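Long-range contacts in Mgp-operon protein 3 (Mycoplasma pneumoniae, PDB 6RJ1), which takes part in cell adhesion as an extracellular protein, and probably binds sugars and acts alongside the adhesin P1: residues A[185-190]-A[215-220]; A[356-361]-A[877-882]. One frame throughout, in Å; residues are numbered along the deposited sequence.

Contact 1: residues A[185-190]-A[215-220]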
ATOM      1  N   VAL A 185      -6.560  -1.782 -26.366  1.00 63.63           N
ATOM      2  CA  VAL A 185      -6.884  -2.580 -27.541  1.00 62.72           C
ATOM      3  C   VAL A 185      -7.069  -4.080 -27.182  1.00 65.55           C
ATOM      4  O   VAL A 185      -6.439  -4.548 -26.243  1.00 65.78           O
ATOM      5  CB  VAL A 185      -5.792  -2.290 -28.608  1.00 66.57           C
ATOM      6  CG1 VAL A 185      -5.547  -3.456 -29.547  1.00 66.37           C
ATOM      7  CG2 VAL A 185      -6.138  -1.034 -29.395  1.00 66.57           C
ATOM      8  N   ALA A 186      -7.982  -4.802 -27.879  1.00 60.31           N
ATOM      9  CA  ALA A 186      -8.243  -6.229 -27.661  1.00 59.24           C
ATOM     10  C   ALA A 186      -7.036  -7.046 -28.113  1.00 63.35           C
ATOM     11  O   ALA A 186      -6.346  -6.627 -29.038  1.00 64.59           O
ATOM     12  CB  ALA A 186      -9.470  -6.652 -28.441  1.00 59.70           C
ATOM     13  N   GLN A 187      -6.779  -8.207 -27.494  1.00 59.06           N
ATOM     14  CA  GLN A 187      -5.606  -8.997 -27.875  1.00 58.70           C
ATOM     15  C   GLN A 187      -5.653  -9.544 -29.322  1.00 62.82           C
ATOM     16  O   GLN A 187      -4.580  -9.708 -29.893  1.00 61.66           O
ATOM     17  CB  GLN A 187      -5.265 -10.095 -26.850  1.00 59.54           C
ATOM     18  CG  GLN A 187      -6.245 -11.239 -26.692  1.00 58.88           C
ATOM     19  CD  GLN A 187      -5.683 -12.333 -25.807  1.00 69.69           C
ATOM     20  OE1 GLN A 187      -4.481 -12.387 -25.478  1.00 59.16           O
ATOM     21  NE2 GLN A 187      -6.547 -13.242 -25.395  1.00 60.97           N
ATOM     22  N   ASP A 188      -6.848  -9.724 -29.951  1.00 62.01           N
ATOM     23  CA  ASP A 188      -6.917 -10.191 -31.358  1.00 62.81           C
ATOM     24  C   ASP A 188      -6.382  -9.153 -32.342  1.00 66.22           C
ATOM     25  O   ASP A 188      -5.776  -9.525 -33.341  1.00 65.82           O
ATOM     26  CB  ASP A 188      -8.327 -10.680 -31.765  1.00 65.44           C
ATOM     27  CG  ASP A 188      -9.469  -9.668 -31.704  1.00 78.07           C
ATOM     28  OD1 ASP A 188      -9.299  -8.605 -31.059  1.00 79.02           O
ATOM     29  OD2 ASP A 188     -10.542  -9.952 -32.280  1.00 82.64           O
ATOM     30  N   THR A 189      -6.574  -7.853 -32.034  1.00 63.59           N
ATOM     31  CA  THR A 189      -6.083  -6.717 -32.828  1.00 63.59           C
ATOM     32  C   THR A 189      -4.556  -6.633 -32.686  1.00 66.73           C
ATOM     33  O   THR A 189      -3.867  -6.385 -33.669  1.00 66.54           O
ATOM     34  CB  THR A 189      -6.791  -5.413 -32.390  1.00 74.58           C
ATOM     35  OG1 THR A 189      -8.203  -5.568 -32.537  1.00 80.95           O
ATOM     36  CG2 THR A 189      -6.333  -4.190 -33.178  1.00 71.61           C
ATOM     37  N   VAL A 190      -4.037  -6.857 -31.467  1.00 62.69           N
ATOM     38  CA  VAL A 190      -2.601  -6.824 -31.177  1.00 62.20           C
ATOM     39  C   VAL A 190      -1.812  -7.824 -32.042  1.00 67.14           C
ATOM     40  O   VAL A 190      -0.804  -7.446 -32.644  1.00 68.10           O
ATOM     41  CB  VAL A 190      -2.316  -7.001 -29.657  1.00 64.78           C
ATOM     42  CG1 VAL A 190      -0.841  -7.286 -29.377  1.00 64.05           C
ATOM     43  CG2 VAL A 190      -2.789  -5.790 -28.862  1.00 64.26           C
ATOM     44  N   PRO A 215     -10.539 -13.534 -27.684  1.00 63.46           N
ATOM     45  CA  PRO A 215      -9.870 -12.618 -28.628  1.00 62.64           C
ATOM     46  C   PRO A 215     -10.106 -11.144 -28.290  1.00 65.62           C
ATOM     47  O   PRO A 215      -9.267 -10.301 -28.605  1.00 65.04           O
ATOM     48  CB  PRO A 215     -10.500 -12.983 -29.978  1.00 63.79           C
ATOM     49  CG  PRO A 215     -11.801 -13.586 -29.650  1.00 67.55           C
ATOM     50  CD  PRO A 215     -11.606 -14.306 -28.360  1.00 63.68           C
ATOM     51  N   LYS A 216     -11.246 -10.854 -27.636  1.00 61.60           N
ATOM     52  CA  LYS A 216     -11.674  -9.511 -27.255  1.00 60.95           C
ATOM     53  C   LYS A 216     -11.168  -9.074 -25.879  1.00 63.29           C
ATOM     54  O   LYS A 216     -11.503  -7.970 -25.444  1.00 63.06           O
ATOM     55  CB  LYS A 216     -13.211  -9.359 -27.367  1.00 62.41           C
ATOM     56  CG  LYS A 216     -13.789  -9.653 -28.754  1.00 70.26           C
ATOM     57  CD  LYS A 216     -13.222  -8.786 -29.888  1.00 78.31           C
ATOM     58  CE  LYS A 216     -13.719  -9.278 -31.231  1.00 84.35           C
ATOM     59  NZ  LYS A 216     -13.087  -8.543 -32.356  1.00 90.11           N
ATOM     60  N   ALA A 217     -10.343  -9.907 -25.212  1.00 59.18           N
ATOM     61  CA  ALA A 217      -9.767  -9.586 -23.902  1.00 58.98           C
ATOM     62  C   ALA A 217      -8.852  -8.357 -23.995  1.00 63.38           C
ATOM     63  O   ALA A 217      -7.957  -8.304 -24.842  1.00 63.22           O
ATOM     64  CB  ALA A 217      -9.007 -10.779 -23.346  1.00 59.59           C
ATOM     65  N   VAL A 218      -9.140  -7.342 -23.165  1.00 60.00           N
ATOM     66  CA  VAL A 218      -8.442  -6.056 -23.143  1.00 59.09           C
ATOM     67  C   VAL A 218      -7.014  -6.207 -22.609  1.00 64.23           C
ATOM     68  O   VAL A 218      -6.796  -6.807 -21.558  1.00 64.33           O
ATOM     69  CB  VAL A 218      -9.269  -4.963 -22.408  1.00 61.43           C
ATOM     70  CG1 VAL A 218      -8.530  -3.638 -22.377  1.00 60.88           C
ATOM     71  CG2 VAL A 218     -10.645  -4.785 -23.059  1.00 60.59           C
ATOM     72  N   THR A 219      -6.046  -5.670 -23.374  1.00 61.16           N
ATOM     73  CA  THR A 219      -4.605  -5.706 -23.110  1.00 60.24           C
ATOM     74  C   THR A 219      -4.108  -4.642 -22.112  1.00 63.49           C
ATOM     75  O   THR A 219      -2.951  -4.704 -21.680  1.00 63.43           O
ATOM     76  CB  THR A 219      -3.830  -5.621 -24.428  1.00 65.76           C
ATOM     77  OG1 THR A 219      -4.066  -4.348 -25.036  1.00 63.25           O
ATOM     78  CG2 THR A 219      -4.173  -6.744 -25.383  1.00 62.97           C
ATOM     79  N   GLY A 220      -4.965  -3.687 -21.756  1.00 58.49           N
ATOM     80  CA  GLY A 220      -4.591  -2.641 -20.818  1.00 57.93           C
ATOM     81  C   GLY A 220      -5.492  -1.432 -20.810  1.00 62.39           C
ATOM     82  O   GLY A 220      -6.709  -1.550 -20.967  1.00 63.28           O
TER
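Pro-215 and Asp-188 meet through both backbone and side chain. The carbonyl O of Pro-215 accepts from Asp-188 N at 2.8 Å, while Asp-188 CB lies 3.6 Å from Pro-215 CB; Trp-200 of helix 200-203 touches both side chains. Lys-216 starts out away from the helix, but a turn at chi2 (-58°) swings CD back, and the chain beyond it is extended and crosses the Asp-188 side chain obliquely, where NZ forms a salt bridge of 2.9 Å to the syn lone pair of Asp-188 OD2. Ala-217 O takes the N-H of Gln-187 at 2.9 Å; the side-chain carboxamide of Gln-187 bonds through NE2 to Gly-214 O, just before the second segment. Val-218 bridges Ala-186 through the backbone. At Thr-219 a single carbonyl is gripped twice: Val-185 O accepts from Thr-219 N at 3.1 Å and from Thr-219 OG1 at 2.7 Å. The methyl CG2 of the same threonine rests 3.7 Å from Gln-187 CA and also meets Val-190 CG2. Ala-186 is the N-cap of helix 187-192, so the loop carbonyls of Ala-217 and Pro-215 satisfy two N-H groups of its first turn that have no acceptor within the helix. The carboxylate of Asp-188 would be favoured by this helix end, and the lysine probably balances its charge.

Contact 2: residues A[356-361]-A[877-882]; sequences YLNTAQ and GKQQQV
Gln-879 and Gln-361 pair their carboxamides reciprocally: Gln-879 NE2 donates to Gln-361 OE1 at 2.9 Å, and Gln-361 NE2 returns a bond to Gln-879 OE1 at 3.0 Å. Both bonds use carbonyl lone pairs and are nearly straight, and the two amide planes lie only 18° apart. Each chain folds to get there: Gln-879 bends at chi2 (-61°), and Gln-361 turns its CD aside at chi2 (92°). The second N-H of Gln-879 NE2 reaches Asn-358 O at 2.8 Å, from above the carbonyl plane, while Gln-879 OE1 also accepts from Val-271 N; both polar atoms of the buried carboxamide thus have two partners each. Asn-358 crosses it obliquely, with CB 3.6 Å from Gln-879 NE2, and sends its own ND2 to Ala-268 O. Beside this pair, Asn-358 N bonds to Gly-877 O at 2.9 Å, and Leu-357 lays CD2 against the peptide of Gly-877, 3.6 Å from its C atom, with Lys-878 CG close by. A reciprocal, two-bond Gln-Gln amide pair thus fastens the long loop between the antiparallel strands 862-868 and 888-896 to the strand-to-helix turn that joins strand 356-358 to helix 360-365.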
ATOM      1  N   TYR A 356     -11.965  19.170 -12.867  1.00 80.18           N
ATOM      2  CA  TYR A 356     -10.906  18.799 -11.917  1.00 79.35           C
ATOM      3  C   TYR A 356     -11.217  19.156 -10.469  1.00 79.52           C
ATOM      4  O   TYR A 356     -12.000  20.070 -10.200  1.00 78.27           O
ATOM      5  CB  TYR A 356      -9.564  19.463 -12.299  1.00 80.88           C
ATOM      6  CG  TYR A 356      -9.052  19.098 -13.672  1.00 83.51           C
ATOM      7  CD1 TYR A 356      -8.267  17.963 -13.866  1.00 85.91           C
ATOM      8  CD2 TYR A 356      -9.324  19.901 -14.776  1.00 84.52           C
ATOM      9  CE1 TYR A 356      -7.794  17.619 -15.134  1.00 87.58           C
ATOM     10  CE2 TYR A 356      -8.856  19.569 -16.048  1.00 85.64           C
ATOM     11  CZ  TYR A 356      -8.091  18.426 -16.223  1.00 94.20           C
ATOM     12  OH  TYR A 356      -7.637  18.092 -17.474  1.00 95.27           O
ATOM     13  N   LEU A 357     -10.545  18.453  -9.541  1.00 74.04           N
ATOM     14  CA  LEU A 357     -10.618  18.685  -8.101  1.00 73.14           C
ATOM     15  C   LEU A 357      -9.250  19.174  -7.635  1.00 74.19           C
ATOM     16  O   LEU A 357      -8.229  18.692  -8.127  1.00 72.91           O
ATOM     17  CB  LEU A 357     -10.947  17.391  -7.326  1.00 73.32           C
ATOM     18  CG  LEU A 357     -12.272  16.688  -7.593  1.00 77.90           C
ATOM     19  CD1 LEU A 357     -12.164  15.217  -7.237  1.00 77.69           C
ATOM     20  CD2 LEU A 357     -13.431  17.351  -6.842  1.00 79.53           C
ATOM     21  N   ASN A 358      -9.230  20.107  -6.675  1.00 69.77           N
ATOM     22  CA  ASN A 358      -8.000  20.610  -6.067  1.00 69.17           C
ATOM     23  C   ASN A 358      -7.869  19.832  -4.755  1.00 70.27           C
ATOM     24  O   ASN A 358      -8.657  20.039  -3.823  1.00 68.33           O
ATOM     25  CB  ASN A 358      -8.087  22.128  -5.834  1.00 73.15           C
ATOM     26  CG  ASN A 358      -6.775  22.804  -5.522  1.00 99.32           C
ATOM     27  OD1 ASN A 358      -5.951  22.314  -4.739  1.00 91.97           O
ATOM     28  ND2 ASN A 358      -6.558  23.968  -6.120  1.00 91.99           N
ATOM     29  N   THR A 359      -6.935  18.876  -4.717  1.00 66.82           N
ATOM     30  CA  THR A 359      -6.764  18.010  -3.549  1.00 67.18           C
ATOM     31  C   THR A 359      -5.481  18.327  -2.768  1.00 71.81           C
ATOM     32  O   THR A 359      -4.909  17.436  -2.131  1.00 72.54           O
ATOM     33  CB  THR A 359      -6.882  16.538  -3.954  1.00 78.62           C
ATOM     34  OG1 THR A 359      -6.000  16.283  -5.050  1.00 83.89           O
ATOM     35  CG2 THR A 359      -8.312  16.141  -4.320  1.00 77.50           C
ATOM     36  N   ALA A 360      -5.066  19.612  -2.777  1.00 67.53           N
ATOM     37  CA  ALA A 360      -3.868  20.105  -2.093  1.00 67.01           C
ATOM     38  C   ALA A 360      -3.795  19.727  -0.608  1.00 71.06           C
ATOM     39  O   ALA A 360      -2.775  19.184  -0.171  1.00 70.75           O
ATOM     40  CB  ALA A 360      -3.749  21.611  -2.259  1.00 67.37           C
ATOM     41  N   GLN A 361      -4.885  19.983   0.149  1.00 66.89           N
ATOM     42  CA  GLN A 361      -4.970  19.713   1.591  1.00 65.94           C
ATOM     43  C   GLN A 361      -5.041  18.230   1.909  1.00 69.60           C
ATOM     44  O   GLN A 361      -4.602  17.814   2.984  1.00 69.10           O
ATOM     45  CB  GLN A 361      -6.117  20.486   2.254  1.00 66.60           C
ATOM     46  CG  GLN A 361      -6.049  21.998   2.039  1.00 67.25           C
ATOM     47  CD  GLN A 361      -6.820  22.472   0.819  1.00 77.77           C
ATOM     48  OE1 GLN A 361      -7.074  21.729  -0.140  1.00 70.48           O
ATOM     49  NE2 GLN A 361      -7.213  23.733   0.833  1.00 70.57           N
ATOM     50  N   GLY A 877     -12.030  18.130  -2.147  1.00 76.60           N
ATOM     51  CA  GLY A 877     -11.667  18.277  -3.555  1.00 76.42           C
ATOM     52  C   GLY A 877     -12.309  19.478  -4.226  1.00 80.74           C
ATOM     53  O   GLY A 877     -11.730  20.061  -5.148  1.00 80.06           O
ATOM     54  N   LYS A 878     -13.513  19.859  -3.759  1.00 77.63           N
ATOM     55  CA  LYS A 878     -14.261  21.008  -4.267  1.00 77.53           C
ATOM     56  C   LYS A 878     -13.979  22.284  -3.441  1.00 81.78           C
ATOM     57  O   LYS A 878     -14.734  23.262  -3.516  1.00 81.24           O
ATOM     58  CB  LYS A 878     -15.759  20.680  -4.395  1.00 79.66           C
ATOM     59  CG  LYS A 878     -16.075  19.920  -5.683  1.00 94.43           C
ATOM     60  CD  LYS A 878     -17.476  19.324  -5.690  1.00106.12           C
ATOM     61  CE  LYS A 878     -17.908  18.880  -7.070  1.00116.93           C
ATOM     62  NZ  LYS A 878     -18.480  20.004  -7.862  1.00126.33           N
ATOM     63  N   GLN A 879     -12.843  22.266  -2.691  1.00 78.01           N
ATOM     64  CA  GLN A 879     -12.294  23.334  -1.841  1.00 77.45           C
ATOM     65  C   GLN A 879     -13.307  23.908  -0.822  1.00 81.54           C
ATOM     66  O   GLN A 879     -13.341  25.111  -0.563  1.00 80.72           O
ATOM     67  CB  GLN A 879     -11.640  24.444  -2.689  1.00 78.44           C
ATOM     68  CG  GLN A 879     -10.318  24.034  -3.347  1.00 83.12           C
ATOM     69  CD  GLN A 879      -9.251  23.654  -2.353  1.00 92.02           C
ATOM     70  OE1 GLN A 879      -8.738  24.488  -1.603  1.00 82.73           O
ATOM     71  NE2 GLN A 879      -8.898  22.379  -2.329  1.00 83.80           N
ATOM     72  N   GLN A 880     -14.105  23.016  -0.225  1.00 78.93           N
ATOM     73  CA  GLN A 880     -15.104  23.328   0.795  1.00 78.65           C
ATOM     74  C   GLN A 880     -14.562  22.797   2.119  1.00 83.99           C
ATOM     75  O   GLN A 880     -13.911  21.750   2.129  1.00 83.95           O
ATOM     76  CB  GLN A 880     -16.452  22.636   0.487  1.00 79.91           C
ATOM     77  CG  GLN A 880     -16.999  22.796  -0.946  1.00 94.21           C
ATOM     78  CD  GLN A 880     -17.386  24.209  -1.314  1.00113.94           C
ATOM     79  OE1 GLN A 880     -18.003  24.950  -0.532  1.00105.98           O
ATOM     80  NE2 GLN A 880     -17.038  24.607  -2.532  1.00109.83           N
ATOM     81  N   GLN A 881     -14.823  23.512   3.232  1.00 81.75           N
ATOM     82  CA  GLN A 881     -14.391  23.114   4.578  1.00 81.30           C
ATOM     83  C   GLN A 881     -14.909  21.713   4.905  1.00 85.21           C
ATOM     84  O   GLN A 881     -16.063  21.394   4.605  1.00 84.74           O
ATOM     85  CB  GLN A 881     -14.870  24.131   5.626  1.00 82.26           C
ATOM     86  CG  GLN A 881     -13.725  24.852   6.332  1.00 98.18           C
ATOM     87  CD  GLN A 881     -14.172  26.010   7.200  1.00118.74           C
ATOM     88  OE1 GLN A 881     -15.146  26.711   6.911  1.00117.61           O
ATOM     89  NE2 GLN A 881     -13.453  26.252   8.284  1.00105.88           N
ATOM     90  N   VAL A 882     -14.045  20.862   5.455  1.00 82.04           N
ATOM     91  CA  VAL A 882     -14.420  19.488   5.776  1.00 81.89           C
ATOM     92  C   VAL A 882     -15.263  19.426   7.060  1.00 86.95           C
ATOM     93  O   VAL A 882     -14.899  20.008   8.091  1.00 86.57           O
ATOM     94  CB  VAL A 882     -13.194  18.540   5.782  1.00 84.92           C
ATOM     95  CG1 VAL A 882     -13.516  17.174   6.386  1.00 84.81           C
ATOM     96  CG2 VAL A 882     -12.658  18.376   4.372  1.00 84.33           C
TER

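Overall arrangement
The two contacts come in series along the single chain, contact 1 closing before contact 2 opens. Their centres are 37 Å apart and their nearest atoms about 20 Å, so they do not touch. Contact 1 is local, its segments 25 residues apart at their closest ends, and leads directly into strand 220-222 of the branched ten-strand sheet. The segments of contact 2 are 516 residues apart, and it joins the small sheet of strands 239-241 and 356-358 to a hairpin of a five-strand antiparallel sheet late in the chain. They share no sheet or helix. Contact 1 joins helix 187-192 to the loop that precedes strand 220-222, whereas contact 2 ties together parts of the adhesin more than 500 residues apart.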